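Local coordinates for protein lipase (Pelosinus fermentans, PDB 5AH0) that hydrolyses the polyester poly(butylene adipate-co-terephthalate) and, as a lipase of the alpha/beta-hydrolase clan, probably cleaves lipid esters too, at residues S151-I156 and S255-F260; V183-S188 and N275-V280. All blocks are in the same frame, centred on the assembly; numbering follows the deposited sequence.

Contact 1: S151-I156 and S255-F260; sequences SWVHSI and SDIYYF
I156 is held to the neighbouring strand by both its polar backbone atoms. Its N donates to Y258 O at 2.7 Å. Its O accepts from F260 N, also at 2.7 Å. One step earlier Y258 N donates to H154 O at 2.9 Å. This is the ladder of a parallel sheet, with S155 paired to Y258 and I156 to Y259. D256 OD1 forms a salt bridge with K128 of helix 116-129.

The H154 and Y258 side chains lie side by side and point the same way, their ring planes at 45°. H154 CE1 meets the edge of the tyrosine ring, 3.9 Å from CE2. On the face that carries I156 and Y259, I156 CD1 reaches Y259 CE2 at 3.9 Å. Y259 CG stands anti to the carbonyl carbon (chi1 -70°), which helps set the ring beside I156. I257 CG2 sits over one face of the Y259 ring, offset toward its rim, and Y259 OH bonds Q254 N. An alanine at Y259 would probably open a gap beside I156 and I257 and leave Q254 N without this partner.

V153, I156 and I257 rest on V124 of helix 116-129. Strand 153-159 lies between strands 108-113 and 258-265 in the central parallel sheet of the alpha/beta-hydrolase fold.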
loop_
_atom_site.group_PDB
_atom_site.type_symbol
_atom_site.label_atom_id
_atom_site.label_comp_id
_atom_site.label_asym_id
_atom_site.label_seq_id
_atom_site.Cartn_x
_atom_site.Cartn_y
_atom_site.Cartn_z
ATOM N N SER A 151 11.745 -1.807 17.651
ATOM C CA SER A 151 10.621 -0.897 17.756
ATOM C C SER A 151 10.993 0.432 17.096
ATOM O O SER A 151 11.442 1.368 17.759
ATOM C CB SER A 151 10.214 -0.707 19.218
ATOM O OG SER A 151 9.104 0.167 19.324
ATOM N N TRP A 152 10.828 0.485 15.775
ATOM C CA TRP A 152 11.306 1.597 14.948
ATOM C C TRP A 152 10.194 2.474 14.357
ATOM O O TRP A 152 10.452 3.402 13.584
ATOM C CB TRP A 152 12.168 1.041 13.813
ATOM C CG TRP A 152 13.440 0.378 14.266
ATOM C CD1 TRP A 152 13.874 0.205 15.556
ATOM C CD2 TRP A 152 14.444 -0.204 13.427
ATOM N NE1 TRP A 152 15.090 -0.438 15.564
ATOM C CE2 TRP A 152 15.462 -0.700 14.272
ATOM C CE3 TRP A 152 14.586 -0.346 12.041
ATOM C CZ2 TRP A 152 16.598 -1.329 13.776
ATOM C CZ3 TRP A 152 15.718 -0.973 11.552
ATOM C CH2 TRP A 152 16.709 -1.457 12.417
ATOM N N VAL A 153 8.954 2.157 14.701
ATOM C CA VAL A 153 7.809 2.831 14.114
ATOM C C VAL A 153 6.949 3.391 15.232
ATOM O O VAL A 153 6.645 2.687 16.196
ATOM C CB VAL A 153 6.982 1.879 13.229
ATOM C CG1 VAL A 153 5.688 2.554 12.750
ATOM C CG2 VAL A 153 7.821 1.399 12.056
ATOM N N HIS A 154 6.577 4.662 15.125
ATOM C CA HIS A 154 5.832 5.294 16.199
ATOM C C HIS A 154 4.334 5.242 15.922
ATOM O O HIS A 154 3.523 5.030 16.825
ATOM C CB HIS A 154 6.292 6.733 16.408
ATOM C CG HIS A 154 5.929 7.280 17.752
ATOM N ND1 HIS A 154 4.889 8.164 17.945
ATOM C CD2 HIS A 154 6.453 7.041 18.977
ATOM C CE1 HIS A 154 4.797 8.457 19.231
ATOM N NE2 HIS A 154 5.736 7.790 19.878
ATOM N N SER A 155 3.965 5.461 14.668
ATOM C CA SER A 155 2.564 5.431 14.289
ATOM C C SER A 155 2.362 4.864 12.908
ATOM O O SER A 155 3.253 4.904 12.061
ATOM C CB SER A 155 1.963 6.832 14.335
ATOM O OG SER A 155 2.643 7.685 13.428
ATOM N N ILE A 156 1.155 4.370 12.681
ATOM C CA ILE A 156 0.760 3.902 11.377
ATOM C C ILE A 156 -0.554 4.574 10.996
ATOM O O ILE A 156 -1.555 4.465 11.712
ATOM C CB ILE A 156 0.608 2.371 11.356
ATOM C CG1 ILE A 156 1.984 1.699 11.364
ATOM C CG2 ILE A 156 -0.219 1.915 10.157
ATOM C CD1 ILE A 156 1.911 0.207 11.120
ATOM N N SER A 255 1.824 -3.036 20.442
ATOM C CA SER A 255 1.487 -2.305 21.656
ATOM C C SER A 255 2.018 -0.883 21.670
ATOM O O SER A 255 1.399 0.008 22.246
ATOM C CB SER A 255 2.034 -3.050 22.875
ATOM O OG SER A 255 1.562 -4.383 22.893
ATOM N N ASP A 256 3.169 -0.675 21.043
ATOM C CA ASP A 256 3.862 0.608 21.122
ATOM C C ASP A 256 3.721 1.420 19.845
ATOM O O ASP A 256 4.594 2.232 19.533
ATOM C CB ASP A 256 5.339 0.393 21.404
ATOM C CG ASP A 256 5.966 -0.537 20.407
ATOM O OD1 ASP A 256 5.211 -1.341 19.816
ATOM O OD2 ASP A 256 7.196 -0.452 20.197
ATOM N N ILE A 257 2.658 1.162 19.085
ATOM C CA ILE A 257 2.396 1.898 17.854
ATOM C C ILE A 257 1.014 2.560 17.853
ATOM O O ILE A 257 0.001 1.897 18.075
ATOM C CB ILE A 257 2.471 0.980 16.620
ATOM C CG1 ILE A 257 3.812 0.258 16.550
ATOM C CG2 ILE A 257 2.223 1.777 15.341
ATOM C CD1 ILE A 257 3.959 -0.598 15.309
ATOM N N TYR A 258 0.960 3.857 17.579
ATOM C CA TYR A 258 -0.327 4.512 17.395
ATOM C C TYR A 258 -0.908 4.146 16.015
ATOM O O TYR A 258 -0.204 4.196 15.005
ATOM C CB TYR A 258 -0.179 6.028 17.529
ATOM C CG TYR A 258 0.001 6.533 18.948
ATOM C CD1 TYR A 258 -1.094 6.728 19.787
ATOM C CD2 TYR A 258 1.265 6.835 19.442
ATOM C CE1 TYR A 258 -0.931 7.199 21.083
ATOM C CE2 TYR A 258 1.434 7.304 20.729
ATOM C CZ TYR A 258 0.332 7.485 21.543
ATOM O OH TYR A 258 0.501 7.952 22.827
ATOM N N TYR A 259 -2.181 3.762 15.963
ATOM C CA TYR A 259 -2.788 3.414 14.685
ATOM C C TYR A 259 -3.919 4.377 14.324
ATOM O O TYR A 259 -4.860 4.568 15.100
ATOM C CB TYR A 259 -3.326 1.987 14.698
ATOM C CG TYR A 259 -2.270 0.902 14.721
ATOM C CD1 TYR A 259 -1.682 0.508 15.916
ATOM C CD2 TYR A 259 -1.892 0.240 13.560
ATOM C CE1 TYR A 259 -0.728 -0.503 15.956
ATOM C CE2 TYR A 259 -0.938 -0.778 13.589
ATOM C CZ TYR A 259 -0.363 -1.146 14.793
ATOM O OH TYR A 259 0.586 -2.142 14.844
ATOM N N PHE A 260 -3.821 4.978 13.145
ATOM C CA PHE A 260 -4.910 5.789 12.610
ATOM C C PHE A 260 -5.358 5.248 11.254
ATOM O O PHE A 260 -4.537 5.033 10.359
ATOM C CB PHE A 260 -4.481 7.249 12.470
ATOM C CG PHE A 260 -4.059 7.883 13.756
ATOM C CD1 PHE A 260 -4.994 8.452 14.604
ATOM C CD2 PHE A 260 -2.726 7.908 14.125
ATOM C CE1 PHE A 260 -4.606 9.043 15.793
ATOM C CE2 PHE A 260 -2.332 8.491 15.311
ATOM C CZ PHE A 260 -3.277 9.059 16.149
#

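Contact 2: V183-S188 and N275-V280; sequences VASLAS and NELPHV
S185 meets the loop at P278. Its CB already lies 3.2 Å from P278 O. From there OG runs anti to the backbone N (chi1 179°), and this carries the hydroxyl to the loop backbone. OG donates a hydrogen bond to P278 O at 2.7 Å. It approaches from the side of the carbonyl, with a C=O...donor angle of 139°, and is tilted 16° from the carbonyl plane. S185 OG is also flanked by carbon. P278 CD lies 3.3 Å from S185 OG, and L277 CB lies 3.4 Å from S185 OG. The hydroxyl is therefore wedged where the two loop residues join.

Apolar contacts continue on either side of this bond. L186 CD2 touches L277 CD2 at 3.9 Å, branch against branch, the two side chains crossing at a slant. Farther along the loop, V280 presents CG2 to the helix. This methyl lies 3.6 Å from A184 O and also nears the CB atoms of A184 and S188. F189, on the next turn of helix 173-190, packs against both L277 and P278.

The loop lies between strand 258-265 and helix 288-294, and the contact ties it to the side of helix 173-190. The serine is the donor and the P278 carbonyl the acceptor. S185 and P278 are both buried, and their hydrogen bond gives the hydroxyl and the carbonyl a mate among carbon groups. The rest of the grip is van der Waals contact, largely of methyl groups and the proline ring, and involves no charged group.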
loop_
_atom_site.group_PDB
_atom_site.type_symbol
_atom_site.label_atom_id
_atom_site.label_comp_id
_atom_site.label_asym_id
_atom_site.label_seq_id
_atom_site.Cartn_x
_atom_site.Cartn_y
_atom_site.Cartn_z
ATOM N N VAL A 183 -2.619 1.559 -15.908
ATOM C CA VAL A 183 -1.438 1.939 -16.677
ATOM C C VAL A 183 -1.848 2.720 -17.910
ATOM O O VAL A 183 -1.297 3.776 -18.199
ATOM C CB VAL A 183 -0.609 0.725 -17.118
ATOM C CG1 VAL A 183 0.610 1.176 -17.928
ATOM C CG2 VAL A 183 -0.178 -0.067 -15.917
ATOM N N ALA A 184 -2.835 2.196 -18.624
ATOM C CA ALA A 184 -3.333 2.848 -19.819
ATOM C C ALA A 184 -3.846 4.232 -19.482
ATOM O O ALA A 184 -3.617 5.187 -20.226
ATOM C CB ALA A 184 -4.426 2.020 -20.450
ATOM N N SER A 185 -4.501 4.346 -18.333
ATOM C CA SER A 185 -5.039 5.625 -17.894
ATOM C C SER A 185 -3.938 6.643 -17.629
ATOM O O SER A 185 -4.051 7.795 -18.030
ATOM C CB SER A 185 -5.877 5.459 -16.631
ATOM O OG SER A 185 -6.380 6.715 -16.196
ATOM N N LEU A 186 -2.880 6.217 -16.943
ATOM C CA LEU A 186 -1.766 7.110 -16.640
ATOM C C LEU A 186 -1.094 7.629 -17.912
ATOM O O LEU A 186 -0.785 8.817 -18.026
ATOM C CB LEU A 186 -0.738 6.395 -15.772
ATOM C CG LEU A 186 -1.175 5.993 -14.364
ATOM C CD1 LEU A 186 -0.006 5.319 -13.645
ATOM C CD2 LEU A 186 -1.700 7.184 -13.577
ATOM N N ALA A 187 -0.886 6.732 -18.871
ATOM C CA ALA A 187 -0.257 7.086 -20.139
ATOM C C ALA A 187 -1.066 8.139 -20.879
ATOM O O ALA A 187 -0.497 9.038 -21.483
ATOM C CB ALA A 187 -0.065 5.854 -21.012
ATOM N N SER A 188 -2.389 8.031 -20.838
ATOM C CA SER A 188 -3.227 9.013 -21.516
ATOM C C SER A 188 -3.218 10.350 -20.794
ATOM O O SER A 188 -2.974 11.392 -21.396
ATOM C CB SER A 188 -4.663 8.512 -21.632
ATOM O OG SER A 188 -5.524 9.569 -22.023
ATOM N N ASN A 275 -9.870 16.661 -14.949
ATOM C CA ASN A 275 -9.164 16.771 -13.692
ATOM C C ASN A 275 -8.847 15.404 -13.082
ATOM O O ASN A 275 -8.202 15.323 -12.041
ATOM C CB ASN A 275 -10.024 17.597 -12.728
ATOM C CG ASN A 275 -9.210 18.446 -11.795
ATOM O OD1 ASN A 275 -8.033 18.716 -12.047
ATOM N ND2 ASN A 275 -9.842 18.905 -10.714
ATOM N N GLU A 276 -9.295 14.329 -13.728
ATOM C CA GLU A 276 -9.182 13.006 -13.122
ATOM C C GLU A 276 -8.687 11.946 -14.092
ATOM O O GLU A 276 -8.668 12.163 -15.302
ATOM C CB GLU A 276 -10.528 12.569 -12.539
ATOM C CG GLU A 276 -11.691 12.616 -13.525
ATOM C CD GLU A 276 -13.047 12.540 -12.829
ATOM O OE1 GLU A 276 -13.117 11.874 -11.766
ATOM O OE2 GLU A 276 -14.034 13.138 -13.339
ATOM N N LEU A 277 -8.271 10.805 -13.546
ATOM C CA LEU A 277 -7.853 9.673 -14.359
ATOM C C LEU A 277 -9.012 9.152 -15.210
ATOM O O LEU A 277 -10.066 8.801 -14.687
ATOM C CB LEU A 277 -7.319 8.548 -13.478
ATOM C CG LEU A 277 -6.097 8.862 -12.610
ATOM C CD1 LEU A 277 -5.701 7.648 -11.796
ATOM C CD2 LEU A 277 -4.921 9.320 -13.494
ATOM N N PRO A 278 -8.813 9.091 -16.532
ATOM C CA PRO A 278 -9.896 8.614 -17.387
ATOM C C PRO A 278 -9.851 7.112 -17.605
ATOM O O PRO A 278 -8.792 6.488 -17.492
ATOM C CB PRO A 278 -9.636 9.345 -18.698
ATOM C CG PRO A 278 -8.118 9.431 -18.754
ATOM C CD PRO A 278 -7.653 9.570 -17.317
ATOM N N HIS A 279 -11.008 6.544 -17.912
ATOM C CA HIS A 279 -11.054 5.217 -18.494
ATOM C C HIS A 279 -10.867 5.325 -20.011
ATOM O O HIS A 279 -11.649 5.978 -20.711
ATOM C CB HIS A 279 -12.361 4.533 -18.152
ATOM C CG HIS A 279 -12.319 3.058 -18.352
ATOM N ND1 HIS A 279 -12.418 2.479 -19.597
ATOM C CD2 HIS A 279 -12.170 2.042 -17.473
ATOM C CE1 HIS A 279 -12.345 1.167 -19.474
ATOM N NE2 HIS A 279 -12.184 0.877 -18.196
ATOM N N VAL A 280 -9.807 4.724 -20.522
ATOM C CA VAL A 280 -9.454 4.925 -21.927
ATOM C C VAL A 280 -10.432 4.244 -22.898
ATOM O O VAL A 280 -10.487 4.581 -24.077
ATOM C CB VAL A 280 -8.010 4.449 -22.180
ATOM C CG1 VAL A 280 -7.577 4.738 -23.596
ATOM C CG2 VAL A 280 -7.058 5.153 -21.212
#

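Contacts 1 and 2 lie on opposite sides of the chain's centre. Their own centres are about 35 Å apart, and their nearest atoms about 22 Å, so they do not touch. Along the chain their segments alternate. The chain leaves strand 153-159, runs through helix 173-190, returns to strand 258-265, and then enters the loop with 275-280. Contact 1 belongs to the central sheet, while contact 2 joins a helix and a loop at the periphery. Neither includes a ligand of the zinc ion, which is bound by D56, H76, H82 and D233. The V280 side chain in contact 2 lies about 12 Å from a bound PEG molecule.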